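Local coordinates for glutamate racemase (Escherichia coli, PDB 2JFN), which belongs to the Asp/Glu/hydantoin racemase family of alpha/beta enzymes, and binds glutamic acid and UDP-N-acetylmuramoyl-L-alanine, at residues I75-Q80 with R104-F109; E167-K172 with P208-E213. All coordinates share one frame; numbering follows the deposited sequence.

The two contacts fasten helices beside different sheets of the same chain. Contact 1 (75-80 with 104-109) belongs to the part built on the mixed sheet, contact 2 (167-172 with 208-213) to the part built on the four-stranded parallel sheet. They lie on opposite sides of the chain's centre, with their own centres 29 Å apart and their nearest atoms about 13 Å apart, and they follow one another in sequence. Each has a ligand nearby: Arg104 in contact 1 hydrogen-bonds the carboxylate of UMA, whereas the side chain of Leu209 in contact 2 comes to about 8 Å from the bound glutamic acid, whose pocket includes His206, two residues before segment 208-213.

Contact 1: residues I75-Q80 with R104-F109; sequences IVTAVQ and REKFDF. With UMA (uridine-5'-diphosphate-N-acetylmuramoyl-L-alanine), chain C.
Val76 and Gln80 of helix 65-82 receive Phe107 and Phe109, which follow helix 93-106, the helix that also brings Arg104 to the UMA pocket. Val76 CG1, anti to its backbone N (chi1 176°), lies over one face of the Phe107 ring, 3.7 Å from the centroid and offset toward the rim, a CH-pi contact. The same methyl touches Phe109 CZ at 3.7 Å, at that ring's edge. Lys106 CG lies over the centre of the opposite face of Phe107, and the extended lysine chain carries NZ to Thr77 OG1, a hydrogen bond of 2.8 Å; OG1 is also bonded to Val73 O. The Gln80 amide stands 70° from the Phe107 plane, with OE1 at the ring edge, 3.5 Å from CE2, while NE2 approaches the edge of Phe109. A water links Gln80 NE2 to Asp108 N. Arg104 takes no part in this packing and turns to the ligand carboxylate, NH1 to O20 at 3.0 Å and NH2 to O19 at 2.6 Å; Val111 O also bonds NH2. The aromatic pair thus packs the end of a beta-alpha-beta crossover, strand 87-90, helix 93-106 and strand 111-112, against the neighbouring helix of an alpha/beta fold.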
loop_
_atom_site.group_PDB
_atom_site.type_symbol
_atom_site.label_atom_id
_atom_site.label_comp_id
_atom_site.label_asym_id
_atom_site.label_seq_id
_atom_site.Cartn_x
_atom_site.Cartn_y
_atom_site.Cartn_z
ATOM N N ILE A 75 -0.760 2.425 -16.383
ATOM C CA ILE A 75 0.472 1.847 -15.875
ATOM C C ILE A 75 0.442 0.309 -15.935
ATOM O O ILE A 75 1.422 -0.313 -16.338
ATOM C CB ILE A 75 0.762 2.329 -14.429
ATOM C CG1 ILE A 75 1.103 3.825 -14.450
ATOM C CG2 ILE A 75 1.917 1.522 -13.828
ATOM C CD1 ILE A 75 1.237 4.472 -13.072
ATOM N N VAL A 76 -0.672 -0.311 -15.551
ATOM C CA VAL A 76 -0.745 -1.775 -15.594
ATOM C C VAL A 76 -0.686 -2.245 -17.050
ATOM O O VAL A 76 -0.151 -3.306 -17.359
ATOM C CB VAL A 76 -2.044 -2.310 -14.943
ATOM C CG1 VAL A 76 -2.109 -3.838 -15.097
ATOM C CG2 VAL A 76 -2.081 -1.927 -13.456
ATOM N N THR A 77 -1.238 -1.443 -17.948
ATOM C CA THR A 77 -1.211 -1.779 -19.364
ATOM C C THR A 77 0.237 -1.807 -19.854
ATOM O O THR A 77 0.639 -2.719 -20.585
ATOM C CB THR A 77 -2.014 -0.751 -20.170
ATOM O OG1 THR A 77 -3.382 -0.807 -19.749
ATOM C CG2 THR A 77 -1.935 -1.045 -21.669
ATOM N N ALA A 78 1.016 -0.812 -19.438
ATOM C CA ALA A 78 2.418 -0.716 -19.835
ATOM C C ALA A 78 3.222 -1.868 -19.249
ATOM O O ALA A 78 4.076 -2.442 -19.924
ATOM C CB ALA A 78 3.008 0.621 -19.385
ATOM N N VAL A 79 2.957 -2.212 -17.993
ATOM C CA VAL A 79 3.683 -3.314 -17.386
ATOM C C VAL A 79 3.386 -4.604 -18.149
ATOM O O VAL A 79 4.302 -5.369 -18.462
ATOM C CB VAL A 79 3.299 -3.518 -15.902
ATOM C CG1 VAL A 79 4.017 -4.741 -15.354
ATOM C CG2 VAL A 79 3.675 -2.281 -15.086
ATOM N N GLN A 80 2.110 -4.829 -18.451
ATOM C CA GLN A 80 1.675 -6.025 -19.177
ATOM C C GLN A 80 2.369 -6.176 -20.526
ATOM O O GLN A 80 2.499 -7.284 -21.046
ATOM C CB GLN A 80 0.158 -6.007 -19.400
ATOM C CG GLN A 80 -0.338 -7.199 -20.215
ATOM C CD GLN A 80 -1.836 -7.231 -20.389
ATOM O OE1 GLN A 80 -2.421 -6.354 -21.031
ATOM N NE2 GLN A 80 -2.473 -8.244 -19.821
ATOM N N ARG A 104 -10.244 -4.816 -13.500
ATOM C CA ARG A 104 -10.771 -6.161 -13.652
ATOM C C ARG A 104 -11.501 -6.338 -14.972
ATOM O O ARG A 104 -11.628 -7.450 -15.467
ATOM C CB ARG A 104 -11.677 -6.503 -12.467
ATOM C CG ARG A 104 -10.876 -6.788 -11.205
ATOM C CD ARG A 104 -11.728 -6.837 -9.934
ATOM N NE ARG A 104 -10.879 -7.161 -8.788
ATOM C CZ ARG A 104 -11.198 -6.937 -7.515
ATOM N NH1 ARG A 104 -12.356 -6.380 -7.198
ATOM N NH2 ARG A 104 -10.344 -7.263 -6.560
ATOM N N GLU A 105 -11.968 -5.235 -15.543
ATOM C CA GLU A 105 -12.657 -5.284 -16.826
ATOM C C GLU A 105 -11.642 -5.377 -17.962
ATOM O O GLU A 105 -11.818 -6.152 -18.901
ATOM C CB GLU A 105 -13.523 -4.035 -17.024
ATOM C CG GLU A 105 -13.973 -3.820 -18.471
ATOM C CD GLU A 105 -14.859 -4.941 -18.989
ATOM O OE1 GLU A 105 -14.995 -5.070 -20.231
ATOM O OE2 GLU A 105 -15.425 -5.688 -18.160
ATOM N N LYS A 106 -10.568 -4.605 -17.872
ATOM C CA LYS A 106 -9.576 -4.613 -18.933
ATOM C C LYS A 106 -8.648 -5.826 -18.969
ATOM O O LYS A 106 -8.293 -6.305 -20.051
ATOM C CB LYS A 106 -8.724 -3.336 -18.885
ATOM C CG LYS A 106 -7.818 -3.182 -20.124
ATOM C CD LYS A 106 -7.113 -1.827 -20.186
ATOM C CE LYS A 106 -6.306 -1.675 -21.488
ATOM N NZ LYS A 106 -5.534 -0.391 -21.548
ATOM N N PHE A 107 -8.269 -6.340 -17.804
ATOM C CA PHE A 107 -7.341 -7.457 -17.770
ATOM C C PHE A 107 -7.922 -8.821 -17.462
ATOM O O PHE A 107 -8.968 -8.941 -16.826
ATOM C CB PHE A 107 -6.201 -7.137 -16.802
ATOM C CG PHE A 107 -5.509 -5.839 -17.111
ATOM C CD1 PHE A 107 -5.808 -4.685 -16.393
ATOM C CD2 PHE A 107 -4.604 -5.758 -18.165
ATOM C CE1 PHE A 107 -5.217 -3.466 -16.724
ATOM C CE2 PHE A 107 -4.004 -4.541 -18.506
ATOM C CZ PHE A 107 -4.314 -3.396 -17.784
ATOM N N ASP A 108 -7.219 -9.851 -17.924
ATOM C CA ASP A 108 -7.649 -11.223 -17.717
ATOM C C ASP A 108 -6.764 -11.992 -16.760
ATOM O O ASP A 108 -6.466 -13.173 -16.953
ATOM C CB ASP A 108 -7.757 -11.944 -19.055
ATOM C CG ASP A 108 -8.893 -11.410 -19.888
ATOM O OD1 ASP A 108 -10.038 -11.426 -19.389
ATOM O OD2 ASP A 108 -8.646 -10.963 -21.026
ATOM N N PHE A 109 -6.323 -11.293 -15.729
ATOM C CA PHE A 109 -5.530 -11.902 -14.680
ATOM C C PHE A 109 -6.144 -11.315 -13.423
ATOM O O PHE A 109 -6.688 -10.207 -13.446
ATOM C CB PHE A 109 -4.033 -11.573 -14.819
ATOM C CG PHE A 109 -3.730 -10.118 -15.008
ATOM C CD1 PHE A 109 -3.851 -9.218 -13.950
ATOM C CD2 PHE A 109 -3.298 -9.648 -16.247
ATOM C CE1 PHE A 109 -3.545 -7.867 -14.127
ATOM C CE2 PHE A 109 -2.991 -8.307 -16.435
ATOM C CZ PHE A 109 -3.112 -7.409 -15.374
HETATM N N1 UMA C . -7.568 -7.373 2.687
HETATM C C2 UMA C . -7.555 -6.485 1.497
HETATM N N3 UMA C . -7.581 -7.136 0.273
HETATM C C4 UMA C . -7.619 -8.525 0.081
HETATM C C5 UMA C . -7.631 -9.375 1.344
HETATM C C6 UMA C . -7.603 -8.769 2.548
HETATM O O2 UMA C . -7.518 -5.266 1.558
HETATM O O4 UMA C . -7.634 -8.979 -1.054
HETATM C C1B UMA C . -7.538 -6.682 4.025
HETATM C C2B UMA C . -8.933 -6.246 4.440
HETATM O "O2'" UMA C . -8.976 -4.912 5.083
HETATM C C3B UMA C . -9.494 -7.299 5.336
HETATM C C4B UMA C . -8.207 -7.720 6.021
HETATM O O4B UMA C . -7.153 -7.521 5.087
HETATM O O3B UMA C . -10.451 -6.578 6.157
HETATM C C5B UMA C . -8.155 -9.138 6.429
HETATM O O5B UMA C . -8.579 -9.948 5.391
HETATM P PA UMA C . -8.836 -11.510 5.542
HETATM O O1A UMA C . -8.802 -12.015 4.161
HETATM O O2A UMA C . -7.871 -12.061 6.437
HETATM O O3A UMA C . -10.356 -11.563 6.102
HETATM P PB UMA C . -11.500 -10.466 6.282
HETATM O O1B UMA C . -11.122 -9.427 7.217
HETATM O O2B UMA C . -12.759 -11.181 6.513
HETATM O "O1'" UMA C . -11.598 -9.910 4.741
HETATM C "C1'" UMA C . -12.644 -10.165 3.803
HETATM C "C2'" UMA C . -12.109 -10.360 2.409
HETATM N "N2'" UMA C . -11.207 -11.524 2.323
HETATM C "C7'" UMA C . -11.536 -12.632 1.639
HETATM O "O7'" UMA C . -12.522 -12.678 0.909
HETATM C "C8'" UMA C . -10.647 -13.852 1.759
HETATM C "C3'" UMA C . -11.402 -9.063 1.980
HETATM O "O3'" UMA C . -10.939 -9.162 0.590
HETATM C "C4'" UMA C . -12.342 -7.842 2.111
HETATM O "O4'" UMA C . -11.674 -6.650 1.749
HETATM C "C5'" UMA C . -12.870 -7.740 3.546
HETATM O "O5'" UMA C . -13.528 -9.016 3.893
HETATM C "C6'" UMA C . -13.911 -6.652 3.737
HETATM O "O6'" UMA C . -14.975 -6.824 2.814
HETATM C C18 UMA C . -11.687 -9.562 -0.586
HETATM C C19 UMA C . -12.220 -8.415 -1.380
HETATM O O18 UMA C . -13.251 -8.520 -2.022
HETATM C C20 UMA C . -10.853 -10.606 -1.357
HETATM N N4 UMA C . -11.480 -7.296 -1.326
HETATM C C21 UMA C . -11.701 -6.082 -2.125
HETATM C C22 UMA C . -11.852 -6.323 -3.657
HETATM O O19 UMA C . -11.238 -7.298 -4.147
HETATM O O20 UMA C . -12.583 -5.552 -4.329
HETATM C C23 UMA C . -10.554 -5.095 -1.875
HETATM O O HOH W 1 -5.068 -9.416 -19.582
#

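Contact 2: residues E167-K172 with P208-E213; sequences ELAEAK and PLLQEE
Lys172, on helix 163-174, reaches across to Leu209 and Leu210, just before helix 211-217, and to Glu213 in its first turn. Its CB points toward that segment, and CG, anti to the backbone N (chi1 -178°), continues the line; neither atom comes close to a partner there. CD is the first to make contact, 4.1 Å from Leu210 CD2 on its apolar flank, and it also nears Leu209 O and Glu213 OE2. CE follows at 3.3 Å from Glu213 OE2. The fully extended chain then delivers NZ to three oxygens. Leu209 O accepts at 2.9 Å from NZ, with a C=O...NZ angle of 162°, so the donor stands almost straight out from the carbonyl. Glu213 meets the ammonium tip to tip: OE1 and OE2 each lie 3.0 Å from NZ and each offers its syn lone pair, making a forked salt bridge. A bend at chi2 (80°) sets Glu213 CD, and with it the carboxylate group, on the lysine side.

Beside the aliphatic part of the lysine, Leu210 packs against the helix. Its CD1 lies 4.1 Å from Ala169 CB and a little farther from Leu168 CB, while CD2 sits 4.0 Å from Ala169 CA; Met165 of the same helix also touches the leucine. Leu210 occupies the N-cap position, and Glu213 stands in the first turn beyond it, where its negative charge would probably suit the helix start.

Glu170, which points away from this contact, hydrogen-bonds His206 of the glutamic acid pocket, which places helix 163-174 beside that site. The arrangement is a helix packed against the N-terminal end of another, helix 211-217, which is the beta-alpha-beta crossover helix between the adjacent parallel strands 199-202 and 223-225 of an alpha/beta fold.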
loop_
_atom_site.group_PDB
_atom_site.type_symbol
_atom_site.label_atom_id
_atom_site.label_comp_id
_atom_site.label_asym_id
_atom_site.label_seq_id
_atom_site.Cartn_x
_atom_site.Cartn_y
_atom_site.Cartn_z
ATOM N N GLU A 167 4.737 11.313 3.597
ATOM C CA GLU A 167 6.024 11.907 3.258
ATOM C C GLU A 167 7.132 11.421 4.180
ATOM O O GLU A 167 8.272 11.245 3.756
ATOM C CB GLU A 167 5.936 13.437 3.318
ATOM C CG GLU A 167 5.179 14.045 2.159
ATOM C CD GLU A 167 5.688 13.549 0.814
ATOM O OE1 GLU A 167 6.924 13.516 0.609
ATOM O OE2 GLU A 167 4.854 13.189 -0.047
ATOM N N LEU A 168 6.799 11.210 5.447
ATOM C CA LEU A 168 7.784 10.727 6.400
ATOM C C LEU A 168 8.239 9.342 5.958
ATOM O O LEU A 168 9.428 9.020 6.018
ATOM C CB LEU A 168 7.179 10.681 7.811
ATOM C CG LEU A 168 6.943 12.062 8.427
ATOM C CD1 LEU A 168 6.249 11.922 9.765
ATOM C CD2 LEU A 168 8.276 12.777 8.585
ATOM N N ALA A 169 7.292 8.531 5.493
ATOM C CA ALA A 169 7.607 7.182 5.027
ATOM C C ALA A 169 8.479 7.277 3.776
ATOM O O ALA A 169 9.474 6.560 3.648
ATOM C CB ALA A 169 6.314 6.402 4.720
ATOM N N GLU A 170 8.108 8.160 2.852
ATOM C CA GLU A 170 8.902 8.340 1.636
ATOM C C GLU A 170 10.323 8.730 2.036
ATOM O O GLU A 170 11.293 8.116 1.595
ATOM C CB GLU A 170 8.302 9.436 0.746
ATOM C CG GLU A 170 7.072 9.010 -0.050
ATOM C CD GLU A 170 7.402 8.076 -1.214
ATOM O OE1 GLU A 170 6.561 7.206 -1.535
ATOM O OE2 GLU A 170 8.492 8.214 -1.818
ATOM N N ALA A 171 10.441 9.747 2.886
ATOM C CA ALA A 171 11.749 10.207 3.339
ATOM C C ALA A 171 12.567 9.060 3.912
ATOM O O ALA A 171 13.735 8.877 3.562
ATOM C CB ALA A 171 11.585 11.293 4.391
ATOM N N LYS A 172 11.956 8.282 4.796
ATOM C CA LYS A 172 12.658 7.171 5.416
ATOM C C LYS A 172 13.311 6.229 4.412
ATOM O O LYS A 172 14.503 5.934 4.524
ATOM C CB LYS A 172 11.716 6.379 6.324
ATOM C CG LYS A 172 12.400 5.223 7.035
ATOM C CD LYS A 172 11.433 4.474 7.946
ATOM C CE LYS A 172 12.138 3.342 8.678
ATOM N NZ LYS A 172 11.213 2.636 9.596
ATOM N N PRO A 208 2.855 1.036 7.389
ATOM C CA PRO A 208 3.542 -0.090 8.035
ATOM C C PRO A 208 5.064 0.106 8.009
ATOM O O PRO A 208 5.786 -0.422 8.855
ATOM C CB PRO A 208 3.097 -1.287 7.198
ATOM C CG PRO A 208 1.704 -0.913 6.819
ATOM C CD PRO A 208 1.860 0.550 6.413
ATOM N N LEU A 209 5.540 0.875 7.031
ATOM C CA LEU A 209 6.971 1.156 6.892
ATOM C C LEU A 209 7.483 1.969 8.082
ATOM O O LEU A 209 8.689 2.023 8.335
ATOM C CB LEU A 209 7.235 1.942 5.600
ATOM C CG LEU A 209 6.907 1.231 4.287
ATOM C CD1 LEU A 209 7.097 2.192 3.129
ATOM C CD2 LEU A 209 7.800 0.009 4.134
ATOM N N LEU A 210 6.560 2.599 8.801
ATOM C CA LEU A 210 6.896 3.421 9.965
ATOM C C LEU A 210 6.528 2.722 11.271
ATOM O O LEU A 210 6.489 3.353 12.332
ATOM C CB LEU A 210 6.148 4.756 9.894
ATOM C CG LEU A 210 6.496 5.698 8.735
ATOM C CD1 LEU A 210 5.487 6.817 8.675
ATOM C CD2 LEU A 210 7.905 6.244 8.917
ATOM N N GLN A 211 6.261 1.425 11.201
ATOM C CA GLN A 211 5.870 0.697 12.400
ATOM C C GLN A 211 6.742 0.983 13.620
ATOM O O GLN A 211 6.226 1.325 14.683
ATOM C CB GLN A 211 5.835 -0.815 12.141
ATOM C CG GLN A 211 5.449 -1.598 13.395
ATOM C CD GLN A 211 5.120 -3.050 13.125
ATOM O OE1 GLN A 211 4.141 -3.361 12.437
ATOM N NE2 GLN A 211 5.933 -3.954 13.672
ATOM N N GLU A 212 8.056 0.857 13.476
ATOM C CA GLU A 212 8.949 1.096 14.609
ATOM C C GLU A 212 8.750 2.486 15.205
ATOM O O GLU A 212 8.554 2.630 16.413
ATOM C CB GLU A 212 10.412 0.908 14.193
ATOM C CG GLU A 212 11.382 0.874 15.368
ATOM C CD GLU A 212 12.592 -0.020 15.116
ATOM O OE1 GLU A 212 12.411 -1.249 14.946
ATOM O OE2 GLU A 212 13.726 0.504 15.089
ATOM N N GLU A 213 8.789 3.505 14.349
ATOM C CA GLU A 213 8.606 4.877 14.793
ATOM C C GLU A 213 7.241 5.076 15.456
ATOM O O GLU A 213 7.140 5.740 16.490
ATOM C CB GLU A 213 8.738 5.844 13.611
ATOM C CG GLU A 213 10.138 5.969 13.018
ATOM C CD GLU A 213 10.518 4.832 12.077
ATOM O OE1 GLU A 213 9.658 3.980 11.758
ATOM O OE2 GLU A 213 11.691 4.800 11.648
#